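Local structure of DNA processing protein DprA (Streptococcus pneumoniae, 3UQZ) at residues I3-I8 with I76-Y81; E7-K12 with A62-E67. The protein binds single-stranded DNA cooperatively, protects it from nucleases and helps load RecA onto it during natural transformation. All coordinates share one frame; numbering follows the deposited sequence.

Interaction 1: residues I3-I8 with I76-Y81; sequences ITNYEI and ILDDCY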
ATOM      1  N   ILE A   3      36.419 -34.147   5.061  1.00 42.84           N
ATOM      2  CA  ILE A   3      35.003 -33.845   5.296  1.00 41.35           C
ATOM      3  C   ILE A   3      34.247 -33.911   3.968  1.00 42.63           C
ATOM      4  O   ILE A   3      34.364 -33.009   3.134  1.00 42.37           O
ATOM      5  CB  ILE A   3      34.735 -32.518   6.075  1.00 43.99           C
ATOM      6  CG1 ILE A   3      35.639 -32.382   7.321  1.00 43.59           C
ATOM      7  CG2 ILE A   3      33.246 -32.395   6.447  1.00 44.69           C
ATOM      8  CD1 ILE A   3      35.800 -30.944   7.829  1.00 41.65           C
ATOM      9  N   THR A   4      33.507 -35.011   3.769  1.00 36.87           N
ATOM     10  CA  THR A   4      32.669 -35.267   2.587  1.00 35.56           C
ATOM     11  C   THR A   4      31.221 -34.892   2.950  1.00 37.73           C
ATOM     12  O   THR A   4      30.979 -34.499   4.100  1.00 36.83           O
ATOM     13  CB  THR A   4      32.772 -36.761   2.177  1.00 39.05           C
ATOM     14  OG1 THR A   4      32.369 -37.588   3.264  1.00 40.06           O
ATOM     15  CG2 THR A   4      34.153 -37.160   1.722  1.00 34.21           C
ATOM     16  N   ASN A   5      30.256 -35.030   2.002  1.00 33.11           N
ATOM     17  CA  ASN A   5      28.846 -34.736   2.294  1.00 32.68           C
ATOM     18  C   ASN A   5      28.303 -35.673   3.371  1.00 37.74           C
ATOM     19  O   ASN A   5      27.547 -35.224   4.241  1.00 38.71           O
ATOM     20  CB  ASN A   5      27.970 -34.776   1.043  1.00 31.09           C
ATOM     21  CG  ASN A   5      28.206 -33.655   0.058  1.00 40.76           C
ATOM     22  OD1 ASN A   5      29.029 -32.742   0.277  1.00 27.46           O
ATOM     23  ND2 ASN A   5      27.500 -33.727  -1.077  1.00 23.54           N
ATOM     24  N   TYR A   6      28.735 -36.960   3.350  1.00 33.25           N
ATOM     25  CA  TYR A   6      28.354 -37.947   4.372  1.00 32.44           C
ATOM     26  C   TYR A   6      28.865 -37.513   5.753  1.00 34.84           C
ATOM     27  O   TYR A   6      28.158 -37.689   6.751  1.00 33.90           O
ATOM     28  CB  TYR A   6      28.874 -39.363   4.023  1.00 33.70           C
ATOM     29  CG  TYR A   6      28.718 -40.346   5.164  1.00 35.43           C
ATOM     30  CD1 TYR A   6      27.476 -40.883   5.483  1.00 37.58           C
ATOM     31  CD2 TYR A   6      29.797 -40.670   5.984  1.00 35.68           C
ATOM     32  CE1 TYR A   6      27.310 -41.724   6.582  1.00 38.15           C
ATOM     33  CE2 TYR A   6      29.643 -41.509   7.087  1.00 36.11           C
ATOM     34  CZ  TYR A   6      28.403 -42.046   7.372  1.00 44.61           C
ATOM     35  OH  TYR A   6      28.261 -42.893   8.441  1.00 46.80           O
ATOM     36  N   GLU A   7      30.096 -36.963   5.803  1.00 30.95           N
ATOM     37  CA  GLU A   7      30.700 -36.507   7.052  1.00 30.60           C
ATOM     38  C   GLU A   7      29.976 -35.300   7.604  1.00 35.81           C
ATOM     39  O   GLU A   7      29.755 -35.243   8.818  1.00 37.04           O
ATOM     40  CB  GLU A   7      32.205 -36.271   6.911  1.00 31.74           C
ATOM     41  CG  GLU A   7      33.006 -37.544   6.683  1.00 39.39           C
ATOM     42  CD  GLU A   7      33.102 -38.507   7.851  1.00 61.70           C
ATOM     43  OE1 GLU A   7      32.829 -38.097   9.003  1.00 50.32           O
ATOM     44  OE2 GLU A   7      33.466 -39.680   7.606  1.00 61.67           O
ATOM     45  N   ILE A   8      29.521 -34.385   6.712  1.00 31.57           N
ATOM     46  CA  ILE A   8      28.721 -33.214   7.089  1.00 31.42           C
ATOM     47  C   ILE A   8      27.455 -33.709   7.819  1.00 35.00           C
ATOM     48  O   ILE A   8      27.179 -33.256   8.933  1.00 34.52           O
ATOM     49  CB  ILE A   8      28.403 -32.310   5.860  1.00 34.26           C
ATOM     50  CG1 ILE A   8      29.675 -31.559   5.372  1.00 34.78           C
ATOM     51  CG2 ILE A   8      27.297 -31.330   6.194  1.00 32.98           C
ATOM     52  CD1 ILE A   8      29.600 -30.921   3.963  1.00 34.70           C
ATOM     53  N   ILE A  76      27.115 -27.075   0.659  1.00 32.03           N
ATOM     54  CA  ILE A  76      27.703 -25.764   0.396  1.00 32.21           C
ATOM     55  C   ILE A  76      29.104 -25.885  -0.278  1.00 39.87           C
ATOM     56  O   ILE A  76      29.613 -24.897  -0.797  1.00 41.35           O
ATOM     57  CB  ILE A  76      27.678 -24.901   1.697  1.00 34.44           C
ATOM     58  CG1 ILE A  76      27.768 -23.373   1.392  1.00 34.31           C
ATOM     59  CG2 ILE A  76      28.700 -25.382   2.734  1.00 33.91           C
ATOM     60  CD1 ILE A  76      27.090 -22.438   2.424  1.00 35.27           C
ATOM     61  N   LEU A  77      29.700 -27.100  -0.290  1.00 37.23           N
ATOM     62  CA  LEU A  77      31.001 -27.396  -0.912  1.00 37.20           C
ATOM     63  C   LEU A  77      30.859 -27.707  -2.409  1.00 42.64           C
ATOM     64  O   LEU A  77      31.814 -27.521  -3.165  1.00 42.55           O
ATOM     65  CB  LEU A  77      31.717 -28.570  -0.196  1.00 36.84           C
ATOM     66  CG  LEU A  77      32.060 -28.402   1.322  1.00 40.79           C
ATOM     67  CD1 LEU A  77      32.694 -29.676   1.887  1.00 40.50           C
ATOM     68  CD2 LEU A  77      32.965 -27.181   1.609  1.00 39.76           C
ATOM     69  N   ASP A  78      29.666 -28.161  -2.830  1.00 40.26           N
ATOM     70  CA  ASP A  78      29.339 -28.510  -4.211  1.00 40.61           C
ATOM     71  C   ASP A  78      29.074 -27.311  -5.111  1.00 47.41           C
ATOM     72  O   ASP A  78      28.580 -26.283  -4.654  1.00 47.93           O
ATOM     73  CB  ASP A  78      28.183 -29.525  -4.256  1.00 42.38           C
ATOM     74  CG  ASP A  78      28.511 -30.857  -3.584  1.00 49.17           C
ATOM     75  OD1 ASP A  78      29.669 -31.328  -3.716  1.00 50.24           O
ATOM     76  OD2 ASP A  78      27.616 -31.430  -2.930  1.00 49.96           O
ATOM     77  N   ASP A  79      29.413 -27.466  -6.400  1.00 45.74           N
ATOM     78  CA  ASP A  79      29.289 -26.467  -7.469  1.00 46.48           C
ATOM     79  C   ASP A  79      27.844 -26.047  -7.727  1.00 48.90           C
ATOM     80  O   ASP A  79      27.598 -24.896  -8.090  1.00 49.74           O
ATOM     81  CB  ASP A  79      29.892 -26.998  -8.794  1.00 49.98           C
ATOM     82  CG  ASP A  79      31.132 -27.871  -8.661  1.00 76.90           C
ATOM     83  OD1 ASP A  79      31.012 -29.001  -8.122  1.00 81.23           O
ATOM     84  OD2 ASP A  79      32.204 -27.458  -9.155  1.00 85.94           O
ATOM     85  N   CYS A  80      26.900 -26.987  -7.577  1.00 43.53           N
ATOM     86  CA  CYS A  80      25.485 -26.760  -7.837  1.00 43.03           C
ATOM     87  C   CYS A  80      24.787 -25.901  -6.778  1.00 45.35           C
ATOM     88  O   CYS A  80      23.683 -25.400  -7.031  1.00 46.74           O
ATOM     89  CB  CYS A  80      24.758 -28.081  -8.058  1.00 43.68           C
ATOM     90  SG  CYS A  80      24.503 -29.033  -6.548  1.00 48.10           S
ATOM     91  N   TYR A  81      25.403 -25.748  -5.598  1.00 38.15           N
ATOM     92  CA  TYR A  81      24.824 -24.944  -4.533  1.00 37.07           C
ATOM     93  C   TYR A  81      24.625 -23.492  -5.038  1.00 42.16           C
ATOM     94  O   TYR A  81      25.600 -22.874  -5.491  1.00 41.08           O
ATOM     95  CB  TYR A  81      25.700 -24.999  -3.266  1.00 36.35           C
ATOM     96  CG  TYR A  81      25.012 -24.491  -2.018  1.00 35.28           C
ATOM     97  CD1 TYR A  81      24.426 -25.370  -1.115  1.00 36.15           C
ATOM     98  CD2 TYR A  81      24.981 -23.128  -1.719  1.00 35.63           C
ATOM     99  CE1 TYR A  81      23.831 -24.909   0.057  1.00 35.38           C
ATOM    100  CE2 TYR A  81      24.366 -22.655  -0.563  1.00 36.27           C
ATOM    101  CZ  TYR A  81      23.798 -23.551   0.325  1.00 41.75           C
ATOM    102  OH  TYR A  81      23.207 -23.083   1.470  1.00 43.63           O
TER
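The flat groups that meet are the amide of N5 and the carboxylate of D78. They come from opposite directions, and their planes are turned 66° apart. N5 ND2 gives a hydrogen bond to D78 OD2 at 3.0 Å. The bond is nearly straight, with an N-H...O angle of 167°. OD2 lies in the amide plane of N5 and is met on its syn lone pair.

N5 CG stands anti to its own carbonyl carbon (chi1 -69°), which carries the amide from the first turn of helix 5-13 over to the loop. The other end of the amide is also used: N5 OD1 is hydrogen-bonded to S75 OG. D78 OD2 has a second donor in S75 N, and S75 OG is bonded to L77 N as well.

Next to the polar pair lies a small apolar contact. The branch tip L77 CD1 meets I8 CD1 at 3.9 Å, and the two side chains run obliquely to each other. L77 CD1 also lies 3.9 Å from the backbone oxygen I3 O. L25 of helix 18-28 touches both I8 and L77.

At the helix start, T4 is the N-cap and its OG1 accepts a weak bond from E7 N at 3.5 Å.

The contact joins the sterile alpha motif part to the loop after strand 73-75. The D78 carboxylate beside ND2 supports the modelled amide orientation, and the bonds at both ends should hold the group in place. Two N-H donors on OD2 probably stabilise the negative charge of D78.

Interaction 2: residues E7-K12 with A62-E67; sequences EIYKLK and AHLSKE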
ATOM      1  N   GLU A   7      30.096 -36.963   5.803  1.00 30.95           N
ATOM      2  CA  GLU A   7      30.700 -36.507   7.052  1.00 30.60           C
ATOM      3  C   GLU A   7      29.976 -35.300   7.604  1.00 35.81           C
ATOM      4  O   GLU A   7      29.755 -35.243   8.818  1.00 37.04           O
ATOM      5  CB  GLU A   7      32.205 -36.271   6.911  1.00 31.74           C
ATOM      6  CG  GLU A   7      33.006 -37.544   6.683  1.00 39.39           C
ATOM      7  CD  GLU A   7      33.102 -38.507   7.851  1.00 61.70           C
ATOM      8  OE1 GLU A   7      32.829 -38.097   9.003  1.00 50.32           O
ATOM      9  OE2 GLU A   7      33.466 -39.680   7.606  1.00 61.67           O
ATOM     10  N   ILE A   8      29.521 -34.385   6.712  1.00 31.57           N
ATOM     11  CA  ILE A   8      28.721 -33.214   7.089  1.00 31.42           C
ATOM     12  C   ILE A   8      27.455 -33.709   7.819  1.00 35.00           C
ATOM     13  O   ILE A   8      27.179 -33.256   8.933  1.00 34.52           O
ATOM     14  CB  ILE A   8      28.403 -32.310   5.860  1.00 34.26           C
ATOM     15  CG1 ILE A   8      29.675 -31.559   5.372  1.00 34.78           C
ATOM     16  CG2 ILE A   8      27.297 -31.330   6.194  1.00 32.98           C
ATOM     17  CD1 ILE A   8      29.600 -30.921   3.963  1.00 34.70           C
ATOM     18  N   TYR A   9      26.751 -34.699   7.228  1.00 31.52           N
ATOM     19  CA  TYR A   9      25.570 -35.331   7.825  1.00 31.89           C
ATOM     20  C   TYR A   9      25.924 -35.980   9.158  1.00 37.53           C
ATOM     21  O   TYR A   9      25.195 -35.781  10.136  1.00 37.11           O
ATOM     22  CB  TYR A   9      24.951 -36.362   6.863  1.00 33.58           C
ATOM     23  CG  TYR A   9      23.608 -36.898   7.317  1.00 36.06           C
ATOM     24  CD1 TYR A   9      22.558 -36.035   7.623  1.00 38.01           C
ATOM     25  CD2 TYR A   9      23.377 -38.270   7.414  1.00 36.75           C
ATOM     26  CE1 TYR A   9      21.321 -36.523   8.043  1.00 38.17           C
ATOM     27  CE2 TYR A   9      22.140 -38.768   7.825  1.00 37.51           C
ATOM     28  CZ  TYR A   9      21.116 -37.888   8.138  1.00 42.89           C
ATOM     29  OH  TYR A   9      19.894 -38.364   8.542  1.00 40.89           O
ATOM     30  N   LYS A  10      27.067 -36.721   9.209  1.00 35.22           N
ATOM     31  CA  LYS A  10      27.565 -37.373  10.425  1.00 35.57           C
ATOM     32  C   LYS A  10      27.856 -36.352  11.552  1.00 39.99           C
ATOM     33  O   LYS A  10      27.593 -36.659  12.717  1.00 39.20           O
ATOM     34  CB  LYS A  10      28.777 -38.264  10.120  1.00 37.69           C
ATOM     35  CG  LYS A  10      29.074 -39.291  11.204  1.00 40.03           C
ATOM     36  CD  LYS A  10      30.218 -40.204  10.814  1.00 46.88           C
ATOM     37  CE  LYS A  10      30.642 -41.080  11.967  1.00 49.83           C
ATOM     38  NZ  LYS A  10      31.854 -41.857  11.634  1.00 55.49           N
ATOM     39  N   LEU A  11      28.341 -35.132  11.200  1.00 36.95           N
ATOM     40  CA  LEU A  11      28.600 -34.048  12.166  1.00 36.40           C
ATOM     41  C   LEU A  11      27.293 -33.494  12.748  1.00 40.21           C
ATOM     42  O   LEU A  11      27.230 -33.207  13.939  1.00 40.11           O
ATOM     43  CB  LEU A  11      29.449 -32.913  11.552  1.00 36.27           C
ATOM     44  CG  LEU A  11      30.900 -33.242  11.159  1.00 40.55           C
ATOM     45  CD1 LEU A  11      31.536 -32.081  10.452  1.00 40.08           C
ATOM     46  CD2 LEU A  11      31.740 -33.592  12.362  1.00 43.64           C
ATOM     47  N   LYS A  12      26.244 -33.375  11.912  1.00 37.16           N
ATOM     48  CA  LYS A  12      24.904 -32.937  12.322  1.00 36.84           C
ATOM     49  C   LYS A  12      24.324 -33.972  13.302  1.00 42.69           C
ATOM     50  O   LYS A  12      23.767 -33.597  14.331  1.00 42.90           O
ATOM     51  CB  LYS A  12      23.973 -32.785  11.100  1.00 38.16           C
ATOM     52  CG  LYS A  12      23.869 -31.354  10.590  1.00 41.97           C
ATOM     53  CD  LYS A  12      22.924 -31.182   9.414  1.00 49.99           C
ATOM     54  CE  LYS A  12      22.452 -29.749   9.340  1.00 56.51           C
ATOM     55  NZ  LYS A  12      21.945 -29.407   7.998  1.00 63.15           N
ATOM     56  N   ALA A  62      27.529 -47.983   9.109  1.00 58.33           N
ATOM     57  CA  ALA A  62      26.771 -48.823   8.187  1.00 58.72           C
ATOM     58  C   ALA A  62      25.285 -48.427   8.164  1.00 63.43           C
ATOM     59  O   ALA A  62      24.710 -48.290   7.080  1.00 63.00           O
ATOM     60  CB  ALA A  62      26.926 -50.288   8.567  1.00 59.50           C
ATOM     61  N   HIS A  63      24.682 -48.220   9.357  1.00 60.62           N
ATOM     62  CA  HIS A  63      23.288 -47.808   9.522  1.00 60.78           C
ATOM     63  C   HIS A  63      23.064 -46.379   8.995  1.00 61.29           C
ATOM     64  O   HIS A  63      22.063 -46.136   8.313  1.00 60.45           O
ATOM     65  CB  HIS A  63      22.865 -47.927  10.999  1.00 62.79           C
ATOM     66  CG  HIS A  63      21.480 -47.424  11.279  1.00 67.54           C
ATOM     67  ND1 HIS A  63      21.260 -46.140  11.764  1.00 69.95           N
ATOM     68  CD2 HIS A  63      20.284 -48.038  11.108  1.00 70.15           C
ATOM     69  CE1 HIS A  63      19.945 -46.022  11.883  1.00 69.74           C
ATOM     70  NE2 HIS A  63      19.315 -47.136  11.498  1.00 70.12           N
ATOM     71  N   LEU A  64      23.999 -45.445   9.310  1.00 55.38           N
ATOM     72  CA  LEU A  64      23.937 -44.044   8.896  1.00 53.71           C
ATOM     73  C   LEU A  64      24.144 -43.862   7.401  1.00 56.10           C
ATOM     74  O   LEU A  64      23.508 -42.984   6.815  1.00 55.90           O
ATOM     75  CB  LEU A  64      24.905 -43.163   9.700  1.00 53.38           C
ATOM     76  CG  LEU A  64      24.711 -41.642   9.563  1.00 57.67           C
ATOM     77  CD1 LEU A  64      23.546 -41.156  10.381  1.00 57.64           C
ATOM     78  CD2 LEU A  64      25.946 -40.891   9.966  1.00 59.86           C
ATOM     79  N   SER A  65      25.019 -44.677   6.781  1.00 51.25           N
ATOM     80  CA  SER A  65      25.275 -44.597   5.342  1.00 50.50           C
ATOM     81  C   SER A  65      24.036 -44.990   4.532  1.00 53.46           C
ATOM     82  O   SER A  65      23.789 -44.419   3.469  1.00 53.75           O
ATOM     83  CB  SER A  65      26.479 -45.444   4.950  1.00 54.38           C
ATOM     84  OG  SER A  65      26.913 -45.120   3.639  1.00 66.41           O
ATOM     85  N   LYS A  66      23.238 -45.933   5.056  1.00 49.05           N
ATOM     86  CA  LYS A  66      21.995 -46.379   4.434  1.00 48.55           C
ATOM     87  C   LYS A  66      20.968 -45.225   4.487  1.00 50.87           C
ATOM     88  O   LYS A  66      20.325 -44.934   3.479  1.00 50.93           O
ATOM     89  CB  LYS A  66      21.472 -47.637   5.150  1.00 51.22           C
ATOM     90  CG  LYS A  66      20.395 -48.385   4.387  1.00 71.77           C
ATOM     91  CD  LYS A  66      19.840 -49.495   5.246  1.00 83.54           C
ATOM     92  CE  LYS A  66      18.401 -49.800   4.907  1.00 88.51           C
ATOM     93  NZ  LYS A  66      17.823 -50.821   5.820  1.00 91.50           N
ATOM     94  N   GLU A  67      20.853 -44.568   5.662  1.00 45.30           N
ATOM     95  CA  GLU A  67      19.975 -43.436   5.959  1.00 44.29           C
ATOM     96  C   GLU A  67      20.316 -42.224   5.051  1.00 47.87           C
ATOM     97  O   GLU A  67      19.425 -41.693   4.372  1.00 47.93           O
ATOM     98  CB  GLU A  67      20.140 -43.067   7.440  1.00 45.44           C
ATOM     99  CG  GLU A  67      19.012 -42.249   8.028  1.00 55.19           C
ATOM    100  CD  GLU A  67      19.257 -41.837   9.463  1.00 76.24           C
ATOM    101  OE1 GLU A  67      19.439 -42.732  10.321  1.00 77.67           O
ATOM    102  OE2 GLU A  67      19.272 -40.615   9.732  1.00 67.64           O
TER
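Y9 and E67 meet because both side chains leave their helices with CG anti to the backbone N, at chi1 -171° and -161°. The chain of E67 is extended beyond CG and carries its carboxylate to the hydroxyl of Y9. Y9 OH donates a hydrogen bond to E67 OE2, with 2.6 Å between the oxygens. OE2 sits at the ring edge, near the ring plane. The hydroxyl comes to it from the anti side, 20° out of the carboxylate plane. The two side chains cross at about a right angle. OE2 also forms a salt bridge with K13 NZ, which would help keep the carboxylate charged.

L64 touches both Y9 and K10, with one methyl for each. L64 CD1 lies obliquely against Y9 CE2 at 3.8 Å. L64 CD2 packs on the aliphatic stem of K10, 3.7 Å from K10 CG. The extended lysine continues to a salt bridge with D61 and a cation-pi contact with Y56. F96 of strand 94-99 meets the Y9 ring edge-to-face.

The axes of the two short helical segments approach to 10.8 Å, with 112° between their directions. This buried contact, part apolar and part hydrogen-bonded, packs the first helix, 5-13, against helix 61-69 in the helical bundle of the sterile alpha motif domain.

In the fold
Both contacts begin on helix 5-13 near the N terminus, and they share E7 and I8. From there the chain runs through helices 18-28, 37-43 and 49-58. Interaction 2 closes this loop when helix 61-69 returns to the first helix. The chain then adds strand 73-75, and interaction 1 closes the longer loop at 76-81. The 7-12 with 62-67 loop is therefore nested inside that of 3-8 with 76-81. The centres lie about 13 Å apart. Y6, on the 3-8 segment of interaction 1, packs on L64 and S65 of interaction 2. Interaction 2 joins the first helix to helix 61-69 within the helical domain, while interaction 1 ties that domain to the edge of the Rossmann-like domain.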